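Local coordinates for A1 protein (Enterobacteria phage Qbeta, PDB 3RLK) that is a minor coat protein made by translational read-through and is probably needed for infection of the bacterial host, at residues Y85-L99 with Y150-D162. Numbering follows the deposited sequence.
Sequences YTTFRGCRGNGYIDL and YHADGVIVGFWRD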
ATOM      1  N   TYR A  85      -3.874  11.483  15.867  1.00 17.75           N
ATOM      2  CA  TYR A  85      -4.084  12.848  16.320  1.00 15.87           C
ATOM      3  C   TYR A  85      -5.576  13.194  16.509  1.00 16.21           C
ATOM      4  O   TYR A  85      -5.927  14.229  17.056  1.00 16.26           O
ATOM      5  CB  TYR A  85      -3.362  13.826  15.333  1.00 16.55           C
ATOM      6  CG  TYR A  85      -4.046  13.958  13.966  1.00 14.53           C
ATOM      7  CD1 TYR A  85      -3.819  13.002  12.930  1.00 16.64           C
ATOM      8  CD2 TYR A  85      -4.924  14.980  13.729  1.00 13.53           C
ATOM      9  CE1 TYR A  85      -4.475  13.123  11.715  1.00 11.03           C
ATOM     10  CE2 TYR A  85      -5.560  15.156  12.443  1.00 15.23           C
ATOM     11  CZ  TYR A  85      -5.321  14.216  11.471  1.00 13.53           C
ATOM     12  OH  TYR A  85      -5.971  14.352  10.248  1.00 14.06           O
ATOM     13  N   THR A  86      -6.456  12.329  16.021  1.00 15.83           N
ATOM     14  CA  THR A  86      -7.913  12.557  16.081  1.00 17.32           C
ATOM     15  C   THR A  86      -8.641  11.236  15.925  1.00 16.97           C
ATOM     16  O   THR A  86      -7.988  10.185  15.698  1.00 17.52           O
ATOM     17  CB  THR A  86      -8.345  13.613  15.010  1.00 17.04           C
ATOM     18  OG1 THR A  86      -9.634  14.149  15.305  1.00 20.74           O
ATOM     19  CG2 THR A  86      -8.285  13.089  13.546  1.00 16.09           C
ATOM     20  N   THR A  87      -9.962  11.279  16.098  1.00 17.26           N
ATOM     21  CA  THR A  87     -10.814  10.136  16.039  1.00 17.18           C
ATOM     22  C   THR A  87     -11.193   9.770  14.594  1.00 16.22           C
ATOM     23  O   THR A  87     -11.797  10.569  13.923  1.00 17.27           O
ATOM     24  CB  THR A  87     -12.067  10.376  16.822  1.00 18.08           C
ATOM     25  OG1 THR A  87     -11.692  10.558  18.203  1.00 23.51           O
ATOM     26  CG2 THR A  87     -12.944   9.147  16.703  1.00 22.84           C
ATOM     27  N   PHE A  88     -10.817   8.574  14.153  1.00 15.12           N
ATOM     28  CA  PHE A  88     -11.213   8.049  12.823  1.00 14.81           C
ATOM     29  C   PHE A  88     -12.170   6.857  12.850  1.00 15.22           C
ATOM     30  O   PHE A  88     -12.245   6.111  13.832  1.00 15.66           O
ATOM     31  CB  PHE A  88      -9.973   7.669  11.987  1.00 15.96           C
ATOM     32  CG  PHE A  88      -9.102   8.856  11.632  1.00 15.99           C
ATOM     33  CD1 PHE A  88      -9.427   9.666  10.540  1.00 19.32           C
ATOM     34  CD2 PHE A  88      -7.957   9.165  12.386  1.00 15.94           C
ATOM     35  CE1 PHE A  88      -8.636  10.826  10.233  1.00 17.26           C
ATOM     36  CE2 PHE A  88      -7.162  10.276  12.060  1.00 13.59           C
ATOM     37  CZ  PHE A  88      -7.475  11.097  10.977  1.00 16.95           C
ATOM     38  N   ARG A  89     -12.897   6.697  11.758  1.00 15.59           N
ATOM     39  CA  ARG A  89     -13.607   5.450  11.542  1.00 16.30           C
ATOM     40  C   ARG A  89     -12.516   4.315  11.612  1.00 15.83           C
ATOM     41  O   ARG A  89     -11.345   4.515  11.222  1.00 15.17           O
ATOM     42  CB  ARG A  89     -14.425   5.493  10.216  1.00 17.85           C
ATOM     43  CG  ARG A  89     -15.357   4.274  10.000  1.00 23.95           C
ATOM     44  CD  ARG A  89     -16.635   4.178  10.890  1.00 27.15           C
ATOM     45  NE  ARG A  89     -16.458   3.539  12.189  1.00 29.54           N
ATOM     46  CZ  ARG A  89     -17.462   2.926  12.854  1.00 36.08           C
ATOM     47  NH1 ARG A  89     -17.282   2.352  14.057  1.00 27.26           N
ATOM     48  NH2 ARG A  89     -18.678   2.842  12.297  1.00 37.79           N
ATOM     49  N   GLY A  90     -12.913   3.212  12.231  1.00 15.11           N
ATOM     50  CA  GLY A  90     -12.068   2.055  12.354  1.00 16.23           C
ATOM     51  C   GLY A  90     -11.948   1.238  11.072  1.00 16.19           C
ATOM     52  O   GLY A  90     -12.537   1.529  10.013  1.00 15.18           O
ATOM     53  N   CYS A  91     -11.139   0.198  11.224  1.00 15.66           N
ATOM     54  CA  CYS A  91     -10.917  -0.757  10.187  1.00 15.52           C
ATOM     55  C   CYS A  91     -11.947  -1.857  10.228  1.00 15.53           C
ATOM     56  O   CYS A  91     -12.392  -2.295  11.334  1.00 14.39           O
ATOM     57  CB  CYS A  91      -9.496  -1.277  10.350  1.00 14.88           C
ATOM     58  SG  CYS A  91      -8.895  -2.588   9.143  1.00 17.80           S
ATOM     59  N   ARG A  92     -12.272  -2.377   9.020  1.00 14.30           N
ATOM     60  CA  ARG A  92     -13.146  -3.525   8.901  1.00 14.19           C
ATOM     61  C   ARG A  92     -12.556  -4.728   9.693  1.00 15.76           C
ATOM     62  O   ARG A  92     -13.269  -5.516  10.317  1.00 16.41           O
ATOM     63  CB  ARG A  92     -13.334  -3.928   7.426  1.00 13.29           C
ATOM     64  CG  ARG A  92     -14.129  -5.225   7.248  1.00 14.36           C
ATOM     65  CD  ARG A  92     -15.526  -5.117   7.887  1.00 13.48           C
ATOM     66  NE  ARG A  92     -16.302  -4.119   7.118  1.00 15.10           N
ATOM     67  CZ  ARG A  92     -17.522  -4.301   6.585  1.00 15.30           C
ATOM     68  NH1 ARG A  92     -18.204  -5.439   6.805  1.00 16.42           N
ATOM     69  NH2 ARG A  92     -18.120  -3.273   5.911  1.00 14.02           N
ATOM     70  N   GLY A  93     -11.239  -4.827   9.683  1.00 15.15           N
ATOM     71  CA  GLY A  93     -10.555  -5.955  10.291  1.00 16.09           C
ATOM     72  C   GLY A  93     -10.971  -7.226   9.578  1.00 15.15           C
ATOM     73  O   GLY A  93     -11.240  -7.246   8.334  1.00 16.17           O
ATOM     74  N   ASN A  94     -11.062  -8.293  10.370  1.00 16.62           N
ATOM     75  CA  ASN A  94     -11.199  -9.668   9.860  1.00 18.36           C
ATOM     76  C   ASN A  94     -10.344  -9.966   8.597  1.00 17.57           C
ATOM     77  O   ASN A  94     -10.833 -10.517   7.570  1.00 18.36           O
ATOM     78  CB  ASN A  94     -12.664 -10.044   9.625  1.00 20.42           C
ATOM     79  CG  ASN A  94     -12.913 -11.587   9.734  1.00 25.76           C
ATOM     80  OD1 ASN A  94     -12.643 -12.224  10.777  1.00 32.50           O
ATOM     81  ND2 ASN A  94     -13.457 -12.162   8.685  1.00 30.14           N
ATOM     82  N   GLY A  95      -9.091  -9.565   8.673  1.00 15.43           N
ATOM     83  CA  GLY A  95      -8.153  -9.870   7.614  1.00 12.85           C
ATOM     84  C   GLY A  95      -7.686  -8.586   6.936  1.00 10.33           C
ATOM     85  O   GLY A  95      -6.544  -8.552   6.485  1.00 10.85           O
ATOM     86  N   TYR A  96      -8.543  -7.555   6.912  1.00 10.63           N
ATOM     87  CA  TYR A  96      -8.144  -6.201   6.362  1.00  9.87           C
ATOM     88  C   TYR A  96      -7.280  -5.527   7.404  1.00 10.20           C
ATOM     89  O   TYR A  96      -7.541  -5.687   8.597  1.00 10.71           O
ATOM     90  CB  TYR A  96      -9.327  -5.287   6.138  1.00  9.10           C
ATOM     91  CG  TYR A  96     -10.066  -5.607   4.902  1.00  9.16           C
ATOM     92  CD1 TYR A  96      -9.449  -5.388   3.639  1.00 12.08           C
ATOM     93  CD2 TYR A  96     -11.317  -6.203   4.952  1.00 14.09           C
ATOM     94  CE1 TYR A  96     -10.133  -5.713   2.439  1.00 16.09           C
ATOM     95  CE2 TYR A  96     -12.018  -6.495   3.755  1.00 16.41           C
ATOM     96  CZ  TYR A  96     -11.413  -6.279   2.527  1.00 19.37           C
ATOM     97  OH  TYR A  96     -12.086  -6.605   1.359  1.00 20.57           O
ATOM     98  N   ILE A  97      -6.269  -4.800   6.959  1.00  9.10           N
ATOM     99  CA  ILE A  97      -5.312  -4.163   7.856  1.00 11.16           C
ATOM    100  C   ILE A  97      -4.596  -3.038   7.073  1.00 11.42           C
ATOM    101  O   ILE A  97      -4.434  -3.130   5.878  1.00 12.74           O
ATOM    102  CB  ILE A  97      -4.303  -5.172   8.484  1.00 12.28           C
ATOM    103  CG1 ILE A  97      -3.723  -4.602   9.809  1.00 13.91           C
ATOM    104  CG2 ILE A  97      -3.193  -5.557   7.540  1.00 13.54           C
ATOM    105  CD1 ILE A  97      -4.834  -4.118  10.897  1.00 16.29           C
ATOM    106  N   ASP A  98      -4.147  -2.004   7.765  1.00 11.92           N
ATOM    107  CA  ASP A  98      -3.334  -0.945   7.118  1.00 12.52           C
ATOM    108  C   ASP A  98      -1.842  -1.343   7.046  1.00 13.29           C
ATOM    109  O   ASP A  98      -1.345  -1.996   7.958  1.00 11.39           O
ATOM    110  CB  ASP A  98      -3.440   0.414   7.858  1.00 12.73           C
ATOM    111  CG  ASP A  98      -3.151   0.305   9.355  1.00 17.48           C
ATOM    112  OD1 ASP A  98      -3.618  -0.658  10.009  1.00 15.49           O
ATOM    113  OD2 ASP A  98      -2.521   1.229   9.920  1.00 18.87           O
ATOM    114  N   LEU A  99      -1.147  -0.894   5.998  1.00 12.74           N
ATOM    115  CA  LEU A  99       0.296  -1.064   5.888  1.00 13.34           C
ATOM    116  C   LEU A  99       1.029   0.209   6.350  1.00 12.66           C
ATOM    117  O   LEU A  99       0.409   1.263   6.523  1.00 15.44           O
ATOM    118  CB  LEU A  99       0.651  -1.361   4.419  1.00 10.91           C
ATOM    119  CG  LEU A  99      -0.174  -2.423   3.670  1.00 13.09           C
ATOM    120  CD1 LEU A  99       0.621  -2.673   2.419  1.00 14.10           C
ATOM    121  CD2 LEU A  99      -0.317  -3.757   4.429  1.00 14.25           C
ATOM    122  N   TYR A 150       1.024  15.590   5.509  1.00 16.61           N
ATOM    123  CA  TYR A 150       0.357  16.218   6.639  1.00 17.89           C
ATOM    124  C   TYR A 150      -1.111  16.402   6.297  1.00 16.53           C
ATOM    125  O   TYR A 150      -1.451  16.960   5.246  1.00 17.25           O
ATOM    126  CB  TYR A 150       1.045  17.539   6.935  1.00 18.90           C
ATOM    127  CG  TYR A 150       0.551  18.254   8.157  1.00 24.38           C
ATOM    128  CD1 TYR A 150       0.779  17.737   9.436  1.00 25.22           C
ATOM    129  CD2 TYR A 150      -0.113  19.492   8.035  1.00 26.50           C
ATOM    130  CE1 TYR A 150       0.335  18.428  10.566  1.00 29.87           C
ATOM    131  CE2 TYR A 150      -0.545  20.168   9.124  1.00 29.36           C
ATOM    132  CZ  TYR A 150      -0.324  19.658  10.396  1.00 30.88           C
ATOM    133  OH  TYR A 150      -0.775  20.422  11.458  1.00 30.53           O
ATOM    134  N   HIS A 151      -1.971  15.842   7.154  1.00 14.83           N
ATOM    135  CA  HIS A 151      -3.450  15.905   6.966  1.00 15.86           C
ATOM    136  C   HIS A 151      -4.071  15.162   5.785  1.00 13.44           C
ATOM    137  O   HIS A 151      -5.289  15.320   5.548  1.00 12.35           O
ATOM    138  CB  HIS A 151      -4.007  17.345   6.999  1.00 17.69           C
ATOM    139  CG  HIS A 151      -4.091  17.921   8.397  1.00 23.00           C
ATOM    140  ND1 HIS A 151      -3.902  19.259   8.668  1.00 22.67           N
ATOM    141  CD2 HIS A 151      -4.285  17.317   9.608  1.00 25.47           C
ATOM    142  CE1 HIS A 151      -4.016  19.466   9.974  1.00 26.19           C
ATOM    143  NE2 HIS A 151      -4.227  18.304  10.569  1.00 27.16           N
ATOM    144  N   ALA A 152      -3.286  14.392   5.033  1.00 12.25           N
ATOM    145  CA  ALA A 152      -3.883  13.619   3.911  1.00 12.74           C
ATOM    146  C   ALA A 152      -4.768  12.469   4.437  1.00 11.88           C
ATOM    147  O   ALA A 152      -5.747  12.050   3.765  1.00 12.21           O
ATOM    148  CB  ALA A 152      -2.809  12.994   2.991  1.00 12.50           C
ATOM    149  N   ASP A 153      -4.418  12.011   5.631  1.00 10.50           N
ATOM    150  CA  ASP A 153      -5.086  10.880   6.285  1.00  9.55           C
ATOM    151  C   ASP A 153      -5.201   9.640   5.345  1.00 11.41           C
ATOM    152  O   ASP A 153      -6.234   8.916   5.321  1.00 10.85           O
ATOM    153  CB  ASP A 153      -6.486  11.268   6.718  1.00 11.45           C
ATOM    154  CG  ASP A 153      -6.490  12.355   7.764  1.00 12.12           C
ATOM    155  OD1 ASP A 153      -5.437  12.556   8.416  1.00 13.44           O
ATOM    156  OD2 ASP A 153      -7.579  12.952   7.876  1.00 14.90           O
ATOM    157  N   GLY A 154      -4.150   9.427   4.566  1.00 11.06           N
ATOM    158  CA  GLY A 154      -4.115   8.317   3.596  1.00 11.21           C
ATOM    159  C   GLY A 154      -3.778   7.020   4.280  1.00 11.16           C
ATOM    160  O   GLY A 154      -2.907   6.983   5.170  1.00 12.62           O
ATOM    161  N   VAL A 155      -4.471   5.941   3.887  1.00 11.97           N
ATOM    162  CA  VAL A 155      -4.165   4.602   4.358  1.00 11.37           C
ATOM    163  C   VAL A 155      -4.074   3.610   3.169  1.00 11.81           C
ATOM    164  O   VAL A 155      -4.921   3.601   2.236  1.00 10.86           O
ATOM    165  CB  VAL A 155      -5.311   4.162   5.316  1.00 13.50           C
ATOM    166  CG1 VAL A 155      -5.084   2.788   5.912  1.00 13.51           C
ATOM    167  CG2 VAL A 155      -5.456   5.170   6.403  1.00 14.98           C
ATOM    168  N   ILE A 156      -3.022   2.794   3.230  1.00 10.98           N
ATOM    169  CA  ILE A 156      -2.890   1.690   2.296  1.00 12.36           C
ATOM    170  C   ILE A 156      -3.473   0.486   3.063  1.00 11.49           C
ATOM    171  O   ILE A 156      -2.929   0.078   4.142  1.00 12.71           O
ATOM    172  CB  ILE A 156      -1.410   1.412   1.941  1.00 11.07           C
ATOM    173  CG1 ILE A 156      -0.714   2.682   1.384  1.00 11.05           C
ATOM    174  CG2 ILE A 156      -1.316   0.260   0.896  1.00  9.60           C
ATOM    175  CD1 ILE A 156       0.791   2.686   1.491  1.00 10.02           C
ATOM    176  N   VAL A 157      -4.485  -0.106   2.438  1.00 10.92           N
ATOM    177  CA  VAL A 157      -5.215  -1.229   3.036  1.00 11.10           C
ATOM    178  C   VAL A 157      -4.847  -2.515   2.324  1.00 12.65           C
ATOM    179  O   VAL A 157      -5.082  -2.685   1.145  1.00 11.88           O
ATOM    180  CB  VAL A 157      -6.775  -1.041   2.999  1.00 10.88           C
ATOM    181  CG1 VAL A 157      -7.437  -2.187   3.788  1.00 11.13           C
ATOM    182  CG2 VAL A 157      -7.198   0.288   3.663  1.00 12.79           C
ATOM    183  N   GLY A 158      -4.285  -3.440   3.076  1.00 11.72           N
ATOM    184  CA  GLY A 158      -4.078  -4.785   2.551  1.00 12.19           C
ATOM    185  C   GLY A 158      -4.995  -5.834   3.188  1.00  9.46           C
ATOM    186  O   GLY A 158      -5.886  -5.503   3.961  1.00 12.02           O
ATOM    187  N   PHE A 159      -4.848  -7.082   2.758  1.00  9.38           N
ATOM    188  CA  PHE A 159      -5.659  -8.125   3.321  1.00  9.67           C
ATOM    189  C   PHE A 159      -4.770  -9.327   3.547  1.00  9.73           C
ATOM    190  O   PHE A 159      -4.094  -9.800   2.639  1.00  9.80           O
ATOM    191  CB  PHE A 159      -6.893  -8.442   2.480  1.00  9.66           C
ATOM    192  CG  PHE A 159      -7.764  -9.556   3.064  1.00  8.44           C
ATOM    193  CD1 PHE A 159      -8.917  -9.271   3.797  1.00 12.65           C
ATOM    194  CD2 PHE A 159      -7.409 -10.908   2.819  1.00 13.04           C
ATOM    195  CE1 PHE A 159      -9.655 -10.306   4.369  1.00 14.45           C
ATOM    196  CE2 PHE A 159      -8.142 -11.973   3.400  1.00 11.95           C
ATOM    197  CZ  PHE A 159      -9.260 -11.676   4.136  1.00 13.01           C
ATOM    198  N   TRP A 160      -4.737  -9.784   4.809  1.00 11.45           N
ATOM    199  CA  TRP A 160      -3.805 -10.832   5.242  1.00 10.53           C
ATOM    200  C   TRP A 160      -4.355 -12.192   4.826  1.00 11.73           C
ATOM    201  O   TRP A 160      -5.485 -12.642   5.293  1.00 12.03           O
ATOM    202  CB  TRP A 160      -3.638 -10.789   6.781  1.00 11.96           C
ATOM    203  CG  TRP A 160      -2.571 -11.668   7.202  1.00 11.62           C
ATOM    204  CD1 TRP A 160      -2.688 -12.946   7.676  1.00 14.03           C
ATOM    205  CD2 TRP A 160      -1.183 -11.364   7.205  1.00 11.61           C
ATOM    206  NE1 TRP A 160      -1.448 -13.444   7.976  1.00 14.56           N
ATOM    207  CE2 TRP A 160      -0.504 -12.512   7.654  1.00 10.53           C
ATOM    208  CE3 TRP A 160      -0.431 -10.240   6.797  1.00 14.67           C
ATOM    209  CZ2 TRP A 160       0.861 -12.553   7.780  1.00 11.23           C
ATOM    210  CZ3 TRP A 160       0.946 -10.274   6.937  1.00 14.72           C
ATOM    211  CH2 TRP A 160       1.579 -11.457   7.381  1.00 12.81           C
ATOM    212  N   ARG A 161      -3.554 -12.869   4.004  1.00 11.28           N
ATOM    213  CA  ARG A 161      -3.933 -14.134   3.345  1.00 12.92           C
ATOM    214  C   ARG A 161      -3.224 -15.329   3.940  1.00 12.36           C
ATOM    215  O   ARG A 161      -3.600 -16.466   3.654  1.00 13.83           O
ATOM    216  CB  ARG A 161      -3.570 -14.050   1.848  1.00 10.73           C
ATOM    217  CG  ARG A 161      -4.421 -12.981   1.172  1.00 12.02           C
ATOM    218  CD  ARG A 161      -4.448 -13.235  -0.312  1.00 13.99           C
ATOM    219  NE  ARG A 161      -5.227 -14.439  -0.655  1.00 14.50           N
ATOM    220  CZ  ARG A 161      -4.926 -15.257  -1.680  1.00 16.74           C
ATOM    221  NH1 ARG A 161      -3.876 -14.970  -2.500  1.00 12.51           N
ATOM    222  NH2 ARG A 161      -5.741 -16.328  -1.960  1.00 10.56           N
ATOM    223  N   ASP A 162      -2.195 -15.098   4.769  1.00 12.96           N
ATOM    224  CA  ASP A 162      -1.304 -16.169   5.233  1.00 12.79           C
ATOM    225  C   ASP A 162      -1.990 -16.939   6.375  1.00 13.95           C
ATOM    226  O   ASP A 162      -2.299 -16.358   7.412  1.00 13.61           O
ATOM    227  CB  ASP A 162       0.061 -15.593   5.677  1.00 12.99           C
ATOM    228  CG  ASP A 162       1.126 -16.680   6.031  1.00 15.13           C
ATOM    229  OD1 ASP A 162       0.822 -17.862   6.258  1.00 20.13           O
ATOM    230  OD2 ASP A 162       2.326 -16.341   6.094  1.00 22.18           O
TER
HETATM  231  O   HOH W   1      -1.307   3.094   5.684  1.00 15.66           O
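Phe159 turns the edge of its ring into the face of Tyr96, an edge-to-face pair with planes at 77°. Phe159 CD1 stands 3.8 Å above the plane of the Tyr96 ring, over its centre. CG of Phe159 lies anti to the backbone N (chi1 180°), which sets the ring beside the turn at Asn94 and Gly95. There Gly95 O lies over one face of the Phe159 ring, and CE1 comes 3.6 Å from Gly95 CA. Val157, on the same face of the sheet, brings CG1 obliquely to Tyr96 CD1. Further along, Val155 CG1 meets Asp98 CB at 3.5 Å, while the Asp98 carboxylate leads away to the backbone N atoms of Arg77 and Asp78.

Strands 96-98 and 154-159 run antiparallel. Ile97 and Gly158 form the hydrogen-bonded pair, and the bond from Trp160 N to Gly95 O is nearly straight at 172°. Leu99 N bonds to Ile156 O. One water extends the pairing, donating to Leu99 O and accepting from Ile156 N. The side chains of Leu99 and Ile156 cross at about a right angle, with Leu99 CD1 3.8 Å from Ile156 CG2, and Ile183 touches both.

Away from the strands, the loop parts at the starts of 85-99 and 150-162 meet through Asp153. Tyr85 OH donates to the syn lone pair of Asp153 OD1 at 2.6 Å. Phe88 offers its ring edge to the same carboxylate, CE1 lying 3.3 Å from Asp153 OD2. His151 sits obliquely to the Tyr85 ring.

Strand 154-159 is the middle of a three-stranded antiparallel sheet, between 96-98 and 183-188. The type I' turn Gly93-Tyr96 leads into 96-98, an outermost strand of this sheet within the chain, in the read-through domain.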